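Local coordinates for protein AlyGC (Glaciecola chathamensis, PDB 5GKD) that cleaves alginate as a lyase of polysaccharide lyase family 6, probably by the calcium-assisted beta-elimination known for this family, at residues G528-R533 against F563-N568; G567-A572 against N593-D598. One frame throughout, in Å; residues are numbered along the deposited sequence.

Contact 1: residues G528-R533 against F563-N568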
loop_
_atom_site.group_PDB
_atom_site.type_symbol
_atom_site.label_atom_id
_atom_site.label_comp_id
_atom_site.label_asym_id
_atom_site.label_seq_id
_atom_site.Cartn_x
_atom_site.Cartn_y
_atom_site.Cartn_z
ATOM N N GLY A 528 -4.731 15.309 6.576
ATOM C CA GLY A 528 -4.710 13.881 6.335
ATOM C C GLY A 528 -4.750 13.012 7.566
ATOM O O GLY A 528 -4.317 11.858 7.503
ATOM N N ASN A 529 -5.242 13.525 8.690
ATOM C CA ASN A 529 -5.520 12.662 9.827
ATOM C C ASN A 529 -6.618 11.667 9.469
ATOM O O ASN A 529 -7.451 11.906 8.598
ATOM C CB ASN A 529 -5.959 13.469 11.052
ATOM C CG ASN A 529 -4.852 14.345 11.618
ATOM O OD1 ASN A 529 -3.667 14.161 11.315
ATOM N ND2 ASN A 529 -5.243 15.314 12.449
ATOM N N THR A 530 -6.628 10.551 10.183
ATOM C CA THR A 530 -7.581 9.478 9.941
ATOM C C THR A 530 -7.958 8.922 11.301
ATOM O O THR A 530 -7.138 8.261 11.940
ATOM C CB THR A 530 -6.987 8.379 9.046
ATOM O OG1 THR A 530 -5.810 7.854 9.660
ATOM C CG2 THR A 530 -6.611 8.909 7.671
ATOM N N LEU A 531 -9.180 9.182 11.748
ATOM C CA LEU A 531 -9.550 8.778 13.102
ATOM C C LEU A 531 -9.523 7.264 13.251
ATOM O O LEU A 531 -8.942 6.733 14.203
ATOM C CB LEU A 531 -10.925 9.333 13.478
ATOM C CG LEU A 531 -11.235 9.220 14.971
ATOM C CD1 LEU A 531 -10.587 10.339 15.765
ATOM C CD2 LEU A 531 -12.748 9.168 15.215
ATOM N N ILE A 532 -10.137 6.547 12.321
ATOM C CA ILE A 532 -10.135 5.090 12.333
ATOM C C ILE A 532 -9.692 4.591 10.963
ATOM O O ILE A 532 -10.040 5.178 9.933
ATOM C CB ILE A 532 -11.516 4.516 12.707
ATOM C CG1 ILE A 532 -11.983 5.077 14.051
ATOM C CG2 ILE A 532 -11.479 2.984 12.734
ATOM C CD1 ILE A 532 -13.374 4.635 14.440
ATOM N N ARG A 533 -8.909 3.517 10.949
ATOM C CA ARG A 533 -8.396 2.986 9.694
ATOM C C ARG A 533 -7.917 1.568 9.930
ATOM O O ARG A 533 -7.719 1.144 11.070
ATOM C CB ARG A 533 -7.251 3.852 9.130
ATOM C CG ARG A 533 -5.973 3.901 9.982
ATOM C CD ARG A 533 -4.807 4.623 9.272
ATOM N NE ARG A 533 -3.711 4.896 10.196
ATOM C CZ ARG A 533 -2.810 3.994 10.587
ATOM N NH1 ARG A 533 -2.854 2.752 10.111
ATOM N NH2 ARG A 533 -1.854 4.325 11.442
ATOM N N PHE A 563 -12.815 10.216 8.722
ATOM C CA PHE A 563 -13.255 9.366 9.820
ATOM C C PHE A 563 -12.728 7.934 9.665
ATOM O O PHE A 563 -12.181 7.365 10.618
ATOM C CB PHE A 563 -14.781 9.370 9.918
ATOM C CG PHE A 563 -15.308 8.409 10.927
ATOM C CD1 PHE A 563 -15.248 8.699 12.281
ATOM C CD2 PHE A 563 -15.836 7.196 10.532
ATOM C CE1 PHE A 563 -15.713 7.801 13.216
ATOM C CE2 PHE A 563 -16.309 6.301 11.456
ATOM C CZ PHE A 563 -16.244 6.601 12.804
ATOM N N PHE A 564 -12.907 7.322 8.483
ATOM C CA PHE A 564 -12.446 5.955 8.257
ATOM C C PHE A 564 -11.735 5.851 6.918
ATOM O O PHE A 564 -12.309 6.196 5.882
ATOM C CB PHE A 564 -13.585 4.925 8.308
ATOM C CG PHE A 564 -13.101 3.503 8.149
ATOM C CD1 PHE A 564 -12.622 2.794 9.235
ATOM C CD2 PHE A 564 -13.073 2.897 6.900
ATOM C CE1 PHE A 564 -12.143 1.503 9.088
ATOM C CE2 PHE A 564 -12.598 1.603 6.741
ATOM C CZ PHE A 564 -12.137 0.905 7.844
ATOM N N ASP A 565 -10.517 5.311 6.934
ATOM C CA ASP A 565 -9.674 5.195 5.747
ATOM C C ASP A 565 -9.261 3.737 5.579
ATOM O O ASP A 565 -8.466 3.222 6.366
ATOM C CB ASP A 565 -8.447 6.106 5.869
ATOM C CG ASP A 565 -7.687 6.257 4.547
ATOM O OD1 ASP A 565 -8.313 6.207 3.474
ATOM O OD2 ASP A 565 -6.460 6.434 4.582
ATOM N N ALA A 566 -9.799 3.073 4.561
ATOM C CA ALA A 566 -9.472 1.681 4.292
ATOM C C ALA A 566 -8.096 1.573 3.643
ATOM O O ALA A 566 -7.783 2.318 2.717
ATOM C CB ALA A 566 -10.530 1.045 3.383
ATOM N N GLY A 567 -7.283 0.637 4.126
ATOM C CA GLY A 567 -6.018 0.359 3.478
ATOM C C GLY A 567 -6.203 -0.286 2.119
ATOM O O GLY A 567 -7.205 -0.951 1.846
ATOM N N ASN A 568 -5.227 -0.065 1.246
ATOM C CA ASN A 568 -5.226 -0.741 -0.047
ATOM C C ASN A 568 -5.320 -2.254 0.136
ATOM O O ASN A 568 -4.644 -2.836 0.984
ATOM C CB ASN A 568 -3.967 -0.367 -0.835
ATOM C CG ASN A 568 -4.072 1.013 -1.481
ATOM O OD1 ASN A 568 -4.528 1.139 -2.615
ATOM N ND2 ASN A 568 -3.654 2.043 -0.764
#
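Ile532 and Phe564 pair in parallel register, and Arg533 pairs with Asp565 one residue on. Two backbone bonds define the pairing: Ile532 N donates to Phe563 O at 2.8 Å, and Asp565 N donates to Ile532 O at 3.0 Å. Phe564 CA adds a C-H...O contact to the same Ile532 O.

The side chains of Ile532 and Phe564 share one face of the sheet and cross at about a right angle. With CG2 of Ile532 anti to the backbone N, this methyl meets the edge of the Phe564 ring in its plane, 3.7 Å from Phe564 CD1. The other branch runs beside Phe563, both pointing the same way, and brings Ile532 CD1 to 3.8 Å from Phe563 CZ. Phe563 starts out away from 528-533, but its CG lies anti to the backbone N (chi1 174°) and the ring comes back, its CE1 also 3.8 Å from Leu531 CD2. Phe552 stacks edge-to-face with this ring.

Beside Arg533 and Asp565, Arg533 CB lies 3.1 Å from the backbone Asp565 O, and Thr530 CG2 lies 3.8 Å from Asp565 CB. The polar ends part company. Arg533 NE and Asp565 OD2 stand 6.4 Å apart; Arg533 turns to Thr501 and Glu504, whereas Asp565 OD1 receives Lys594 and Arg591.

Parallel pairing of successive coils is what a parallel beta-helix requires, consistent with the right-handed form of the pectate lyase-like clan. Chemically, the contact implies cohesion through backbone bonds and apolar packing, with the charges of Arg533 and Asp565 probably balanced by residues of other coils.

Contact 2: residues G567-A572 against N593-D598; sequences GNRSFA and NKETDD
Asn568 and Lys594 mark the closest backbone approach, CA to CA 5.6 Å, between two segments without regular helix or strand. Residues 567-570 form a type II beta turn, in which Gly567 O accepts from both Ser570 N and Ser570 OG, the hydroxyl lying on a carbonyl lone pair. In 593-598, Glu595 centres an inverse gamma turn. The two turns are joined where Arg569 N donates to Glu595 OE2 at 2.7 Å, on the syn side but 27° out of the carboxylate plane.

Arg569 sets off away from 593-598, but the chain bends at chi2 (-57°), which sets CD, and the end of the side chain comes back toward 593-598. Its NH1 meets Glu595 OE1 at 2.7 Å, nearly along the C-O axis. Tip to tip with Asp597, it grips both oxygens end-on: NH2 takes the syn lone pair of OD2 at 2.7 Å, and NH1 reaches OD1 at 3.2 Å. All three acceptors lie within 10° of the guanidinium plane. A leucine in place of Arg569 would probably leave Asp597 without its cationic mate and Glu595 held to this turn mainly through the backbone N-H.

Asn603 ND2 also reaches Glu595 OE2. The first loop connects strands 564-565 and 572-578, the second strands 590-592 and 606-610, so the network ties together loops of adjacent beta-helix coils, where Asn568 packs on Asn568 of the second subunit.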
loop_
_atom_site.group_PDB
_atom_site.type_symbol
_atom_site.label_atom_id
_atom_site.label_comp_id
_atom_site.label_asym_id
_atom_site.label_seq_id
_atom_site.Cartn_x
_atom_site.Cartn_y
_atom_site.Cartn_z
ATOM N N GLY A 567 -7.283 0.637 4.126
ATOM C CA GLY A 567 -6.018 0.359 3.478
ATOM C C GLY A 567 -6.203 -0.286 2.119
ATOM O O GLY A 567 -7.205 -0.951 1.846
ATOM N N ASN A 568 -5.227 -0.065 1.246
ATOM C CA ASN A 568 -5.226 -0.741 -0.047
ATOM C C ASN A 568 -5.320 -2.254 0.136
ATOM O O ASN A 568 -4.644 -2.836 0.984
ATOM C CB ASN A 568 -3.967 -0.367 -0.835
ATOM C CG ASN A 568 -4.072 1.013 -1.481
ATOM O OD1 ASN A 568 -4.528 1.139 -2.615
ATOM N ND2 ASN A 568 -3.654 2.043 -0.764
ATOM N N ARG A 569 -6.197 -2.882 -0.641
ATOM C CA ARG A 569 -6.413 -4.323 -0.620
ATOM C C ARG A 569 -6.979 -4.814 0.711
ATOM O O ARG A 569 -6.851 -5.986 1.031
ATOM C CB ARG A 569 -5.124 -5.090 -0.963
ATOM C CG ARG A 569 -4.515 -4.738 -2.328
ATOM C CD ARG A 569 -5.531 -4.967 -3.446
ATOM N NE ARG A 569 -4.916 -5.254 -4.730
ATOM C CZ ARG A 569 -5.216 -4.648 -5.873
ATOM N NH1 ARG A 569 -6.148 -3.705 -5.909
ATOM N NH2 ARG A 569 -4.591 -5.011 -6.990
ATOM N N SER A 570 -7.585 -3.939 1.511
ATOM C CA SER A 570 -8.258 -4.357 2.732
ATOM C C SER A 570 -9.703 -4.721 2.413
ATOM O O SER A 570 -10.255 -4.304 1.396
ATOM C CB SER A 570 -8.206 -3.255 3.800
ATOM O OG SER A 570 -8.998 -2.126 3.440
ATOM N N PHE A 571 -10.319 -5.512 3.291
ATOM C CA PHE A 571 -11.681 -5.973 3.016
ATOM C C PHE A 571 -12.473 -6.113 4.309
ATOM O O PHE A 571 -12.119 -6.913 5.180
ATOM C CB PHE A 571 -11.684 -7.294 2.241
ATOM C CG PHE A 571 -13.061 -7.683 1.732
ATOM C CD1 PHE A 571 -13.520 -7.215 0.509
ATOM C CD2 PHE A 571 -13.907 -8.485 2.500
ATOM C CE1 PHE A 571 -14.790 -7.547 0.057
ATOM C CE2 PHE A 571 -15.165 -8.823 2.043
ATOM C CZ PHE A 571 -15.608 -8.357 0.824
ATOM N N ALA A 572 -13.546 -5.330 4.428
ATOM C CA ALA A 572 -14.482 -5.446 5.537
ATOM C C ALA A 572 -15.615 -6.405 5.178
ATOM O O ALA A 572 -16.388 -6.140 4.253
ATOM C CB ALA A 572 -15.051 -4.077 5.908
ATOM N N ASN A 593 -12.725 3.138 -1.567
ATOM C CA ASN A 593 -12.539 3.284 -3.003
ATOM C C ASN A 593 -11.069 3.191 -3.389
ATOM O O ASN A 593 -10.608 3.909 -4.282
ATOM C CB ASN A 593 -13.106 4.618 -3.475
ATOM C CG ASN A 593 -12.388 5.791 -2.859
ATOM O OD1 ASN A 593 -11.767 5.655 -1.807
ATOM N ND2 ASN A 593 -12.426 6.936 -3.527
ATOM N N LYS A 594 -10.306 2.308 -2.735
ATOM C CA LYS A 594 -8.870 2.227 -3.000
ATOM C C LYS A 594 -8.506 1.395 -4.227
ATOM O O LYS A 594 -7.403 1.556 -4.758
ATOM C CB LYS A 594 -8.138 1.666 -1.780
ATOM C CG LYS A 594 -8.355 2.483 -0.525
ATOM C CD LYS A 594 -8.133 3.971 -0.826
ATOM C CE LYS A 594 -8.409 4.870 0.367
ATOM N NZ LYS A 594 -7.328 4.882 1.385
ATOM N N GLU A 595 -9.373 0.505 -4.693
ATOM C CA GLU A 595 -8.965 -0.466 -5.706
ATOM C C GLU A 595 -9.357 0.027 -7.095
ATOM O O GLU A 595 -10.268 -0.478 -7.751
ATOM C CB GLU A 595 -9.568 -1.833 -5.400
ATOM C CG GLU A 595 -9.642 -2.143 -3.920
ATOM C CD GLU A 595 -8.292 -2.081 -3.235
ATOM O OE1 GLU A 595 -7.287 -2.396 -3.890
ATOM O OE2 GLU A 595 -8.237 -1.733 -2.042
ATOM N N THR A 596 -8.614 1.018 -7.556
ATOM C CA THR A 596 -8.909 1.679 -8.816
ATOM C C THR A 596 -8.186 1.046 -9.998
ATOM O O THR A 596 -8.196 1.613 -11.088
ATOM C CB THR A 596 -8.555 3.162 -8.724
ATOM O OG1 THR A 596 -7.225 3.286 -8.219
ATOM C CG2 THR A 596 -9.495 3.874 -7.771
ATOM N N ASP A 597 -7.562 -0.109 -9.816
ATOM C CA ASP A 597 -6.958 -0.813 -10.934
ATOM C C ASP A 597 -7.942 -1.737 -11.662
ATOM O O ASP A 597 -7.531 -2.478 -12.552
ATOM C CB ASP A 597 -5.728 -1.585 -10.460
ATOM C CG ASP A 597 -6.020 -2.511 -9.314
ATOM O OD1 ASP A 597 -7.097 -2.410 -8.687
ATOM O OD2 ASP A 597 -5.151 -3.351 -9.027
ATOM N N ASP A 598 -9.223 -1.700 -11.306
ATOM C CA ASP A 598 -10.306 -2.297 -12.110
ATOM C C ASP A 598 -10.087 -3.787 -12.397
ATOM O O ASP A 598 -10.354 -4.267 -13.499
ATOM C CB ASP A 598 -10.513 -1.522 -13.419
ATOM C CG ASP A 598 -11.088 -0.129 -13.187
ATOM O OD1 ASP A 598 -11.315 0.226 -12.018
ATOM O OD2 ASP A 598 -11.334 0.602 -14.170
HETATM O O HOH W 1 -4.791 -0.932 -3.908
#

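Contacts 1 and 2 follow one another along the chain and share Gly567 and Asn568; their centres are 13 Å apart. Contact 1 joins strands 530-534 and 564-565, neighbours in the nine-stranded parallel sheet running from 477-479 to 706-709. Contact 2 takes up the chain as it leaves 564-565 and joins it to the loop after 590-592, the next strand of that sheet. Three successive coils of the beta-helix are thus connected. A salt bridge from Lys594 NZ to Asp565 OD1, 2.7 Å long, couples the two directly. Both reach the second subunit, which places this part of the coil stack at the dimer contact.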